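Local coordinates for protein fructose-2,6-bisphosphatase TIGAR B (Danio rerio, PDB 3E9D) that probably hydrolyses fructose 2,6-bisphosphate and fructose 1,6-bisphosphate through a phosphohistidine intermediate, and so acts as a negative regulator of glycolysis, at residues G219-I224 against F243-D248; I8-E13 against C215-I220; R88-G93 against D116-G121; K20-Q25 against R98-L103. All blocks are in the same frame, centred on the assembly; numbering follows the deposited sequence.

In the fold
Interactions 1 and 2 lie near the centre of the chain, about 9 Å apart between centres, and share Gly-219 and Ile-220, where the loop over the phosphate site runs into strand 220-230. That strand lies between 2-10 and 233-246 in the six-stranded mixed sheet, so interaction 2 joins it to one neighbour and interaction 1 to the other. Interactions 3 and 4, with centres about 10 Å apart, fall nearer the surface and pack loops around helix 100-110. Their segments alternate along the chain, and both are nested inside the long loop closed by interaction 2. His-11 of interaction 2 is the phosphorylated residue, and Glu-89 of interaction 3 is the inferred proton donor/acceptor.

Interaction 1 of 4, residues G219-I224 against F243-D248; sequences GISRFI and FINRKD
Phe-243 CG stands between its own backbone N and carbonyl carbon (chi1 54°), while Arg-222 sets CG anti to the backbone N (chi1 -172°), and the two side chains meet on one face of the hairpin. Arg-222 CB sits over the Phe-243 ring in a CH-pi contact, 3.8 Å from its centroid, and the guanidinium, its plane 66° from that of the ring, has Phe-243 CZ over one of its faces. The opposite face of the ring is covered near its rim by the guanidinium carbon of Arg-246, so the phenyl group is held between two arginines. At the ring edge, in plane, lies Ile-220 O, with Ile-220 CG2 3.8 Å from Phe-243 CE1. Behind the side chains, Arg-222 N donates to Phe-243 O (2.9 Å), and Ile-220 exchanges two backbone bonds with Arg-246. The register slips by one between these pairs: Asn-245 and Arg-246 both face Ile-220, a G1 beta bulge. Asn-245 N, turned aside there, gives a nearly straight bond to Ser-221 OG (3.0 Å). On the other face of the sheet Phe-223 CZ meets Ile-244 CD1 at 3.5 Å. The polar ends are anchored farther off, Arg-246 on Asp-169 and Arg-222 on the Ala-167 carbonyl. Strand 220-230 continues the sheet to strand 2-10, while Phe-223 packs against Leu-194 and Val-195 of helix 184-197.

Interaction 2 of 4, residues I8-E13 against C215-I220; sequences IVRHGE and CPNTGI. With PO4 (phosphate ion), chain C; PO4 (phosphate ion), chain D.
The phosphate-binding end of the histidine phosphatase sheet is built here, where Arg-10 and His-11 at the end of strand 2-10 meet the loop 215-220. Arg-10 runs out extended, its CG anti to the backbone N (chi1 179°), and lays its guanidinium against the Asn-217 amide: ND2 stands 3.5 Å above the centre of the group, the planes stacked 24° apart. Two phosphate ions line its edge. Arg-10 NE donates to O2 of the chain C phosphate (2.9 Å) and NH1 to O2 of the chain D phosphate (2.8 Å), while NH2 bonds to both ions. Arg-10 NH1 also reaches Cys-215 O at 3.0 Å. The arginine and histidine belong to the RHG motif of this family, with His-11 the residue phosphorylated during catalysis; its ring lies edge-on to the chain C phosphate. His-183, Gly-184, Arg-61 and Asn-17 also bond to the bound phosphate. Asn-217 ND2 gives His-11 O a nearly straight bond (3.0 Å, 171°), and this bond ties the histidine backbone to the loop. A type II turn from Pro-216 to Gly-219 presents this asparagine. Further back, Arg-10 N bonds to Gly-219 O, and Val-9 pairs with Ile-220 as an antiparallel non-hydrogen-bonded pair, Val-9 CG2 4.2 Å from Ile-220 CG1.

Interaction 3 of 4, residues R88-G93 against D116-G121; sequences RERGFG and DYTPPG
The flat guanidinium of Arg-90 meets the 116-121 loop at its edge: Thr-118 OG1 and a water both lie in its plane, beside NH2. The bond from Arg-90 NH2 to Thr-118 OG1 is weak, 3.3 Å long and bent to 121°. The water makes the closer link, accepting from Arg-90 NH2 at 3.0 Å and donating to Tyr-117 O at 2.6 Å. Arg-90 CG is anti to the backbone N (chi1 179°) and the chain stays extended to NE, which brings NH2 to this loop; NE is held by the carbonyl of Glu-123. Within 88-93, the carbonyl carbon of Arg-90 lies over one face of the Phe-92 ring, offset toward the rim. The Phe-92 carbonyl instead faces the proline: its O lies 3.3 Å from Pro-119 CG. Beyond it the backbones close in, with Gly-93 CA making a CA-H...O contact of 3.4 Å to Pro-120 O. Gly-93 and Gly-121 both have positive phi, and Gly-93 CA lies 3.4 Å from Gly-121 O. These are the loops on either side of helix 100-110, and Glu-89, inferred to be the proton donor/acceptor, lies in the first. Across the two segments, direct polar contact is thus slight, and water together with close glycine backbones carries much of the join.

Interaction 4 of 4, residues K20-Q25 against R98-L103; sequences KLLQGQ and RPKEHL
Leu-22 and Lys-20 bind the residues that lead into helix 100-110 through two backbone hydrogen bonds that flank the bridged pair Leu-21 and Pro-99. Leu-22 N donates to Arg-98 O at 2.9 Å, almost perfectly straight (178°), and Lys-100 N donates to Lys-20 O at 3.1 Å (172°). A water adds a second link at this helix end, donating to Lys-20 O and accepting from Glu-101 N. The same carbonyl oxygen also receives a CA-H...O contact from Pro-99 CA, 3.6 Å away. Lys-20 itself leaves the short helix 15-18 in a Schellman motif, with positive phi, and its carbonyl takes the N-H of Lys-100, where helix 100-110 begins.

Among the apolar contacts, Leu-22 carries the most. Its CD1 touches Leu-103 CD2 at 3.7 Å, the two side chains crossing at about a right angle. On another side Leu-22 CG meets the aliphatic CG of Lys-100 at 4.1 Å, again at about a right angle. Leu-21 is a lesser partner, laying CD2 against Pro-99 CD, 4.1 Å away. Phe-92 and Ala-95 touch Leu-22 from the loop before the helix, while Tyr-117 and Pro-119 pack on Leu-103. The Leu-22 side chain lies about 7 Å from that of Glu-89, the inferred proton donor/acceptor.

Within 98-103, the guanidinium of Arg-98 lies over the His-102 ring, Arg-98 NH1 being 3.4 Å above its centre. The chemistry therefore divides: straight backbone bonds probably fix the loop against the helix start, with the buried Leu-22 making most of the apolar contact beside them.

Interaction 1 of 4, residues G219-I224 against F243-D248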
# COMPACT_ATOMS: atom_id res chain seq x y z
N GLY A 219 -1.38 6.92 -6.25
CA GLY A 219 -0.04 7.27 -5.76
C GLY A 219 0.69 5.97 -5.44
O GLY A 219 0.06 5.00 -4.97
N ILE A 220 1.99 5.95 -5.72
CA ILE A 220 2.77 4.72 -5.70
C ILE A 220 3.92 4.82 -4.69
O ILE A 220 4.69 5.80 -4.74
CB ILE A 220 3.36 4.38 -7.11
CG1 ILE A 220 2.26 4.38 -8.19
CG2 ILE A 220 4.08 3.04 -7.07
CD1 ILE A 220 2.78 4.24 -9.62
N SER A 221 4.01 3.84 -3.78
CA SER A 221 5.12 3.75 -2.83
C SER A 221 5.87 2.44 -3.00
O SER A 221 5.31 1.46 -3.52
CB SER A 221 4.63 3.87 -1.37
OG SER A 221 3.78 5.00 -1.21
N ARG A 222 7.11 2.39 -2.52
CA ARG A 222 7.92 1.18 -2.66
C ARG A 222 8.83 0.97 -1.45
O ARG A 222 9.53 1.90 -1.04
CB ARG A 222 8.79 1.22 -3.93
CG ARG A 222 9.52 -0.14 -4.23
CD ARG A 222 10.52 -0.11 -5.41
NE ARG A 222 9.95 0.08 -6.78
CZ ARG A 222 8.72 -0.22 -7.09
NH1 ARG A 222 7.99 -0.72 -6.13
NH2 ARG A 222 8.21 -0.03 -8.31
N PHE A 223 8.79 -0.25 -0.90
CA PHE A 223 9.69 -0.68 0.16
C PHE A 223 10.35 -1.99 -0.30
O PHE A 223 9.74 -2.77 -1.04
CB PHE A 223 8.94 -0.95 1.49
CG PHE A 223 8.40 0.29 2.14
CD1 PHE A 223 9.09 0.89 3.19
CD2 PHE A 223 7.19 0.86 1.72
CE1 PHE A 223 8.60 2.06 3.81
CE2 PHE A 223 6.69 2.02 2.33
CZ PHE A 223 7.41 2.62 3.38
N ILE A 224 11.59 -2.19 0.13
CA ILE A 224 12.28 -3.45 -0.04
C ILE A 224 12.40 -4.12 1.33
O ILE A 224 12.90 -3.50 2.30
CB ILE A 224 13.71 -3.26 -0.63
CG1 ILE A 224 13.71 -2.26 -1.82
CG2 ILE A 224 14.32 -4.62 -1.01
CD1 ILE A 224 12.76 -2.64 -2.97
N PHE A 243 10.54 5.05 -2.29
CA PHE A 243 9.79 6.27 -2.58
C PHE A 243 8.38 6.14 -1.99
O PHE A 243 7.90 5.02 -1.75
CB PHE A 243 9.78 6.64 -4.08
CG PHE A 243 9.30 5.52 -5.01
CD1 PHE A 243 7.94 5.31 -5.22
CD2 PHE A 243 10.22 4.72 -5.70
CE1 PHE A 243 7.48 4.31 -6.11
CE2 PHE A 243 9.79 3.70 -6.59
CZ PHE A 243 8.42 3.50 -6.80
N ILE A 244 7.76 7.29 -1.72
CA ILE A 244 6.45 7.33 -1.06
C ILE A 244 5.53 8.28 -1.81
O ILE A 244 5.92 9.42 -2.13
CB ILE A 244 6.54 7.82 0.43
CG1 ILE A 244 7.56 7.02 1.26
CG2 ILE A 244 5.15 7.84 1.12
CD1 ILE A 244 7.12 5.63 1.60
N ASN A 245 4.32 7.81 -2.09
CA ASN A 245 3.25 8.60 -2.73
C ASN A 245 3.65 9.27 -4.04
O ASN A 245 3.27 10.41 -4.32
CB ASN A 245 2.69 9.63 -1.75
CG ASN A 245 2.05 9.00 -0.53
OD1 ASN A 245 1.77 7.79 -0.52
ND2 ASN A 245 1.80 9.80 0.50
N ARG A 246 4.44 8.55 -4.84
CA ARG A 246 4.89 9.05 -6.13
C ARG A 246 3.70 9.12 -7.13
O ARG A 246 2.90 8.20 -7.21
CB ARG A 246 6.00 8.16 -6.68
CG ARG A 246 6.49 8.56 -8.06
CD ARG A 246 7.62 7.68 -8.55
NE ARG A 246 8.87 7.87 -7.81
CZ ARG A 246 10.01 7.25 -8.12
NH1 ARG A 246 10.06 6.40 -9.16
NH2 ARG A 246 11.12 7.49 -7.40
N LYS A 247 3.63 10.21 -7.88
CA LYS A 247 2.52 10.41 -8.81
C LYS A 247 3.02 11.04 -10.11
O LYS A 247 2.31 11.82 -10.75
CB LYS A 247 1.42 11.23 -8.14
CG LYS A 247 1.91 12.55 -7.54
CD LYS A 247 0.77 13.52 -7.18
CE LYS A 247 -0.22 13.68 -8.34
NZ LYS A 247 -1.13 14.87 -8.19
N ASP A 248 4.24 10.69 -10.51
CA ASP A 248 4.84 11.16 -11.77
C ASP A 248 3.97 10.79 -12.96
O ASP A 248 3.83 11.57 -13.91
CB ASP A 248 6.25 10.59 -11.96
CG ASP A 248 7.24 11.06 -10.88
OD1 ASP A 248 6.93 12.04 -10.18
OD2 ASP A 248 8.32 10.44 -10.72

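Interaction 2 of 4, residues I8-E13 against C215-I220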
# COMPACT_ATOMS: atom_id res chain seq x y z
N ILE A 8 3.21 -0.39 -3.58
CA ILE A 8 1.92 -0.14 -2.95
C ILE A 8 1.21 0.98 -3.71
O ILE A 8 1.77 2.07 -3.89
CB ILE A 8 2.11 0.33 -1.49
CG1 ILE A 8 2.86 -0.73 -0.67
CG2 ILE A 8 0.72 0.69 -0.85
CD1 ILE A 8 3.33 -0.22 0.74
N VAL A 9 -0.02 0.72 -4.14
CA VAL A 9 -0.77 1.68 -4.95
C VAL A 9 -2.15 1.92 -4.34
O VAL A 9 -2.86 0.97 -4.02
CB VAL A 9 -0.92 1.18 -6.43
CG1 VAL A 9 -1.61 2.24 -7.33
CG2 VAL A 9 0.44 0.75 -7.01
N ARG A 10 -2.52 3.19 -4.16
CA ARG A 10 -3.91 3.50 -3.80
C ARG A 10 -4.83 3.39 -5.04
O ARG A 10 -4.43 3.73 -6.16
CB ARG A 10 -4.01 4.91 -3.18
CG ARG A 10 -5.45 5.32 -2.81
CD ARG A 10 -5.52 6.71 -2.17
NE ARG A 10 -6.90 7.07 -1.91
CZ ARG A 10 -7.39 8.31 -2.00
NH1 ARG A 10 -6.60 9.34 -2.34
NH2 ARG A 10 -8.67 8.51 -1.76
N HIS A 11 -6.07 2.93 -4.84
CA HIS A 11 -7.03 2.80 -5.95
C HIS A 11 -7.24 4.15 -6.67
O HIS A 11 -7.01 5.24 -6.11
CB HIS A 11 -8.39 2.30 -5.40
CG HIS A 11 -9.11 3.33 -4.60
ND1 HIS A 11 -9.89 4.31 -5.18
CD2 HIS A 11 -9.10 3.60 -3.27
CE1 HIS A 11 -10.35 5.12 -4.25
NE2 HIS A 11 -9.88 4.72 -3.08
N GLY A 12 -7.75 4.08 -7.90
CA GLY A 12 -8.06 5.28 -8.69
C GLY A 12 -9.28 6.01 -8.16
O GLY A 12 -10.08 5.44 -7.44
N GLU A 13 -9.43 7.28 -8.55
CA GLU A 13 -10.55 8.12 -8.13
C GLU A 13 -11.96 7.54 -8.33
O GLU A 13 -12.26 6.96 -9.38
CB GLU A 13 -10.47 9.46 -8.85
CG GLU A 13 -11.29 10.54 -8.20
CD GLU A 13 -11.14 11.86 -8.92
OE1 GLU A 13 -10.14 12.58 -8.70
OE2 GLU A 13 -12.04 12.18 -9.71
N CYS A 215 -1.80 9.70 0.64
CA CYS A 215 -1.52 9.16 -0.70
C CYS A 215 -2.57 9.60 -1.71
O CYS A 215 -3.77 9.47 -1.45
CB CYS A 215 -1.45 7.64 -0.69
SG CYS A 215 -0.81 6.97 -2.28
N PRO A 216 -2.13 10.13 -2.87
CA PRO A 216 -3.14 10.49 -3.88
C PRO A 216 -3.71 9.25 -4.53
O PRO A 216 -3.16 8.16 -4.35
CB PRO A 216 -2.36 11.31 -4.92
CG PRO A 216 -0.91 10.89 -4.73
CD PRO A 216 -0.76 10.50 -3.28
N ASN A 217 -4.82 9.40 -5.26
CA ASN A 217 -5.36 8.30 -6.05
C ASN A 217 -4.30 7.77 -7.03
O ASN A 217 -3.72 8.54 -7.81
CB ASN A 217 -6.60 8.76 -6.82
CG ASN A 217 -7.81 8.92 -5.95
OD1 ASN A 217 -8.32 10.02 -5.80
ND2 ASN A 217 -8.31 7.82 -5.39
N THR A 218 -4.05 6.46 -6.99
CA THR A 218 -2.97 5.79 -7.75
C THR A 218 -1.54 6.25 -7.40
O THR A 218 -0.60 5.97 -8.14
CB THR A 218 -3.19 5.76 -9.31
OG1 THR A 218 -2.97 7.06 -9.88
CG2 THR A 218 -4.60 5.28 -9.63
N GLY A 219 -1.38 6.92 -6.25
CA GLY A 219 -0.04 7.27 -5.76
C GLY A 219 0.69 5.97 -5.44
O GLY A 219 0.06 5.00 -4.97
N ILE A 220 1.99 5.95 -5.72
CA ILE A 220 2.77 4.72 -5.70
C ILE A 220 3.92 4.82 -4.69
O ILE A 220 4.69 5.80 -4.74
CB ILE A 220 3.36 4.38 -7.11
CG1 ILE A 220 2.26 4.38 -8.19
CG2 ILE A 220 4.08 3.04 -7.07
CD1 ILE A 220 2.78 4.24 -9.62
P PO4 C . -10.21 5.44 -0.11
O1 PO4 C . -10.89 4.10 -0.23
O2 PO4 C . -8.74 5.38 -0.44
O3 PO4 C . -10.83 6.43 -1.07
O4 PO4 C . -10.40 5.99 1.29
P PO4 D . -8.70 12.24 -2.90
O1 PO4 D . -9.29 11.37 -1.81
O2 PO4 D . -7.20 12.00 -2.97
O3 PO4 D . -9.35 11.95 -4.25
O4 PO4 D . -8.98 13.70 -2.56
O HOH W 1 -7.68 11.86 -7.75

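Interaction 3 of 4, residues R88-G93 against D116-G121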
# COMPACT_ATOMS: atom_id res chain seq x y z
N ARG A 88 -8.61 -3.80 3.24
CA ARG A 88 -9.74 -2.87 3.11
C ARG A 88 -9.46 -1.56 3.83
O ARG A 88 -8.66 -1.51 4.78
CB ARG A 88 -11.06 -3.47 3.61
CG ARG A 88 -11.14 -3.73 5.14
CD ARG A 88 -12.34 -4.68 5.47
NE ARG A 88 -12.47 -4.91 6.91
CZ ARG A 88 -11.80 -5.84 7.60
NH1 ARG A 88 -10.93 -6.66 7.00
NH2 ARG A 88 -12.01 -5.96 8.91
N GLU A 89 -10.14 -0.52 3.37
CA GLU A 89 -10.00 0.80 3.94
C GLU A 89 -10.43 0.81 5.42
O GLU A 89 -11.25 0.00 5.85
CB GLU A 89 -10.88 1.78 3.14
CG GLU A 89 -10.81 3.25 3.62
CD GLU A 89 -9.38 3.81 3.65
OE1 GLU A 89 -8.51 3.20 4.31
OE2 GLU A 89 -9.12 4.88 3.03
N ARG A 90 -9.85 1.74 6.19
CA ARG A 90 -10.33 2.03 7.52
C ARG A 90 -11.86 2.19 7.55
O ARG A 90 -12.44 2.88 6.70
CB ARG A 90 -9.67 3.31 8.04
CG ARG A 90 -10.13 3.71 9.43
CD ARG A 90 -9.22 4.81 9.99
NE ARG A 90 -9.59 5.06 11.37
CZ ARG A 90 -9.12 6.05 12.11
NH1 ARG A 90 -8.23 6.91 11.59
NH2 ARG A 90 -9.54 6.18 13.36
N GLY A 91 -12.50 1.53 8.52
CA GLY A 91 -13.95 1.67 8.67
C GLY A 91 -14.31 3.01 9.29
O GLY A 91 -13.69 3.43 10.26
N PHE A 92 -15.33 3.67 8.73
CA PHE A 92 -15.78 4.97 9.26
C PHE A 92 -17.19 4.94 9.85
O PHE A 92 -17.70 5.98 10.22
CB PHE A 92 -15.64 6.08 8.19
CG PHE A 92 -14.20 6.35 7.81
CD1 PHE A 92 -13.35 6.99 8.70
CD2 PHE A 92 -13.70 5.91 6.60
CE1 PHE A 92 -12.01 7.21 8.37
CE2 PHE A 92 -12.35 6.14 6.25
CZ PHE A 92 -11.52 6.78 7.13
N GLY A 93 -17.81 3.76 9.91
CA GLY A 93 -19.08 3.59 10.64
C GLY A 93 -20.12 4.57 10.14
O GLY A 93 -20.31 4.73 8.92
N ASP A 116 -7.52 11.82 17.34
CA ASP A 116 -7.95 10.96 18.44
C ASP A 116 -9.32 10.31 18.19
O ASP A 116 -9.70 9.35 18.87
CB ASP A 116 -8.06 11.76 19.74
CG ASP A 116 -6.71 12.21 20.30
OD1 ASP A 116 -5.65 11.67 19.89
OD2 ASP A 116 -6.73 13.10 21.19
N TYR A 117 -10.08 10.85 17.24
CA TYR A 117 -11.49 10.51 17.14
C TYR A 117 -11.80 9.32 16.23
O TYR A 117 -11.28 9.21 15.13
CB TYR A 117 -12.29 11.74 16.70
CG TYR A 117 -13.78 11.50 16.65
CD1 TYR A 117 -14.52 11.37 17.82
CD2 TYR A 117 -14.45 11.40 15.43
CE1 TYR A 117 -15.90 11.14 17.78
CE2 TYR A 117 -15.81 11.17 15.37
CZ TYR A 117 -16.53 11.05 16.56
OH TYR A 117 -17.89 10.83 16.51
N THR A 118 -12.64 8.42 16.72
CA THR A 118 -13.20 7.35 15.91
C THR A 118 -14.72 7.45 15.99
O THR A 118 -15.28 7.42 17.09
CB THR A 118 -12.71 5.96 16.38
OG1 THR A 118 -11.30 5.88 16.17
CG2 THR A 118 -13.41 4.80 15.61
N PRO A 119 -15.40 7.57 14.84
CA PRO A 119 -16.85 7.70 14.89
C PRO A 119 -17.53 6.38 15.31
O PRO A 119 -16.91 5.31 15.20
CB PRO A 119 -17.22 8.10 13.45
CG PRO A 119 -16.10 7.59 12.61
CD PRO A 119 -14.86 7.64 13.46
N PRO A 120 -18.76 6.44 15.82
CA PRO A 120 -19.44 5.17 16.16
C PRO A 120 -19.52 4.24 14.94
O PRO A 120 -19.78 4.69 13.83
CB PRO A 120 -20.84 5.64 16.62
CG PRO A 120 -20.58 7.06 17.16
CD PRO A 120 -19.58 7.63 16.16
N GLY A 121 -19.28 2.95 15.18
CA GLY A 121 -19.15 1.95 14.13
C GLY A 121 -17.83 1.95 13.38
O GLY A 121 -17.64 1.12 12.51
O HOH W 2 -8.82 8.50 15.09
O HOH W 3 -17.16 0.94 9.13

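Interaction 4 of 4, residues K20-Q25 against R98-L103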
# COMPACT_ATOMS: atom_id res chain seq x y z
N LYS A 20 -15.52 14.58 -2.18
CA LYS A 20 -14.94 14.63 -0.82
C LYS A 20 -15.89 14.05 0.23
O LYS A 20 -16.07 14.61 1.32
CB LYS A 20 -14.46 16.04 -0.47
CG LYS A 20 -13.46 16.59 -1.47
CD LYS A 20 -13.01 17.98 -1.07
CE LYS A 20 -12.03 18.58 -2.11
NZ LYS A 20 -10.75 17.81 -2.15
N LEU A 21 -16.48 12.90 -0.11
CA LEU A 21 -17.27 12.11 0.82
C LEU A 21 -16.42 10.96 1.37
O LEU A 21 -15.64 10.39 0.64
CB LEU A 21 -18.50 11.54 0.12
CG LEU A 21 -19.39 12.53 -0.63
CD1 LEU A 21 -20.54 11.80 -1.29
CD2 LEU A 21 -19.89 13.58 0.34
N LEU A 22 -16.59 10.63 2.66
CA LEU A 22 -15.82 9.55 3.28
C LEU A 22 -16.17 8.19 2.70
O LEU A 22 -17.35 7.80 2.67
CB LEU A 22 -16.03 9.51 4.79
CG LEU A 22 -15.04 10.23 5.69
CD1 LEU A 22 -15.52 10.02 7.11
CD2 LEU A 22 -13.60 9.70 5.53
N GLN A 23 -15.15 7.47 2.26
CA GLN A 23 -15.36 6.16 1.65
C GLN A 23 -14.63 5.05 2.41
O GLN A 23 -13.40 4.97 2.38
CB GLN A 23 -14.91 6.20 0.19
CG GLN A 23 -15.75 5.32 -0.73
CD GLN A 23 -15.32 5.42 -2.19
OE1 GLN A 23 -15.89 4.76 -3.03
NE2 GLN A 23 -14.30 6.19 -2.47
N GLY A 24 -15.37 4.18 3.10
CA GLY A 24 -14.76 3.17 3.96
C GLY A 24 -15.01 1.76 3.46
O GLY A 24 -14.70 1.43 2.33
N GLN A 25 -15.59 0.92 4.31
CA GLN A 25 -15.77 -0.50 4.00
C GLN A 25 -17.17 -0.83 3.53
O GLN A 25 -17.39 -1.92 3.00
CB GLN A 25 -15.47 -1.37 5.23
CG GLN A 25 -14.16 -1.05 5.90
CD GLN A 25 -13.85 -1.96 7.08
OE1 GLN A 25 -14.53 -2.95 7.30
NE2 GLN A 25 -12.80 -1.63 7.82
N ARG A 98 -20.66 10.52 4.31
CA ARG A 98 -20.86 11.92 4.69
C ARG A 98 -19.63 12.70 4.29
O ARG A 98 -18.56 12.13 4.20
CB ARG A 98 -21.04 12.07 6.21
CG ARG A 98 -22.12 11.22 6.85
CD ARG A 98 -23.48 11.76 6.57
NE ARG A 98 -24.21 11.99 7.81
CZ ARG A 98 -24.47 13.19 8.32
NH1 ARG A 98 -24.05 14.29 7.70
NH2 ARG A 98 -25.16 13.30 9.45
N PRO A 99 -19.78 14.03 4.08
CA PRO A 99 -18.63 14.87 3.78
C PRO A 99 -17.55 14.62 4.81
O PRO A 99 -17.87 14.47 5.99
CB PRO A 99 -19.19 16.28 3.96
CG PRO A 99 -20.62 16.16 3.59
CD PRO A 99 -21.05 14.79 4.05
N LYS A 100 -16.30 14.55 4.37
CA LYS A 100 -15.15 14.50 5.28
C LYS A 100 -15.22 15.61 6.34
O LYS A 100 -14.67 15.48 7.43
CB LYS A 100 -13.85 14.61 4.49
CG LYS A 100 -13.48 13.40 3.64
CD LYS A 100 -12.29 13.74 2.76
CE LYS A 100 -11.73 12.51 2.07
NZ LYS A 100 -10.69 11.87 2.90
N GLU A 101 -15.90 16.71 6.00
CA GLU A 101 -16.10 17.83 6.92
C GLU A 101 -17.03 17.48 8.08
O GLU A 101 -16.89 18.04 9.17
CB GLU A 101 -16.64 19.05 6.17
CG GLU A 101 -15.64 19.61 5.17
CD GLU A 101 -14.24 19.74 5.76
OE1 GLU A 101 -14.06 20.62 6.64
OE2 GLU A 101 -13.34 18.97 5.36
N HIS A 102 -17.97 16.58 7.83
CA HIS A 102 -18.88 16.11 8.87
C HIS A 102 -18.12 15.36 9.96
O HIS A 102 -18.41 15.52 11.15
CB HIS A 102 -20.00 15.26 8.26
CG HIS A 102 -20.90 14.63 9.28
ND1 HIS A 102 -21.79 15.36 10.04
CD2 HIS A 102 -21.04 13.34 9.66
CE1 HIS A 102 -22.45 14.54 10.84
NE2 HIS A 102 -22.01 13.31 10.63
N LEU A 103 -17.13 14.56 9.56
CA LEU A 103 -16.27 13.85 10.52
C LEU A 103 -15.54 14.82 11.46
O LEU A 103 -15.43 14.55 12.66
CB LEU A 103 -15.27 12.94 9.80
CG LEU A 103 -14.41 12.01 10.68
CD1 LEU A 103 -15.27 11.08 11.53
CD2 LEU A 103 -13.40 11.20 9.86
O HOH W 4 -16.19 17.25 2.96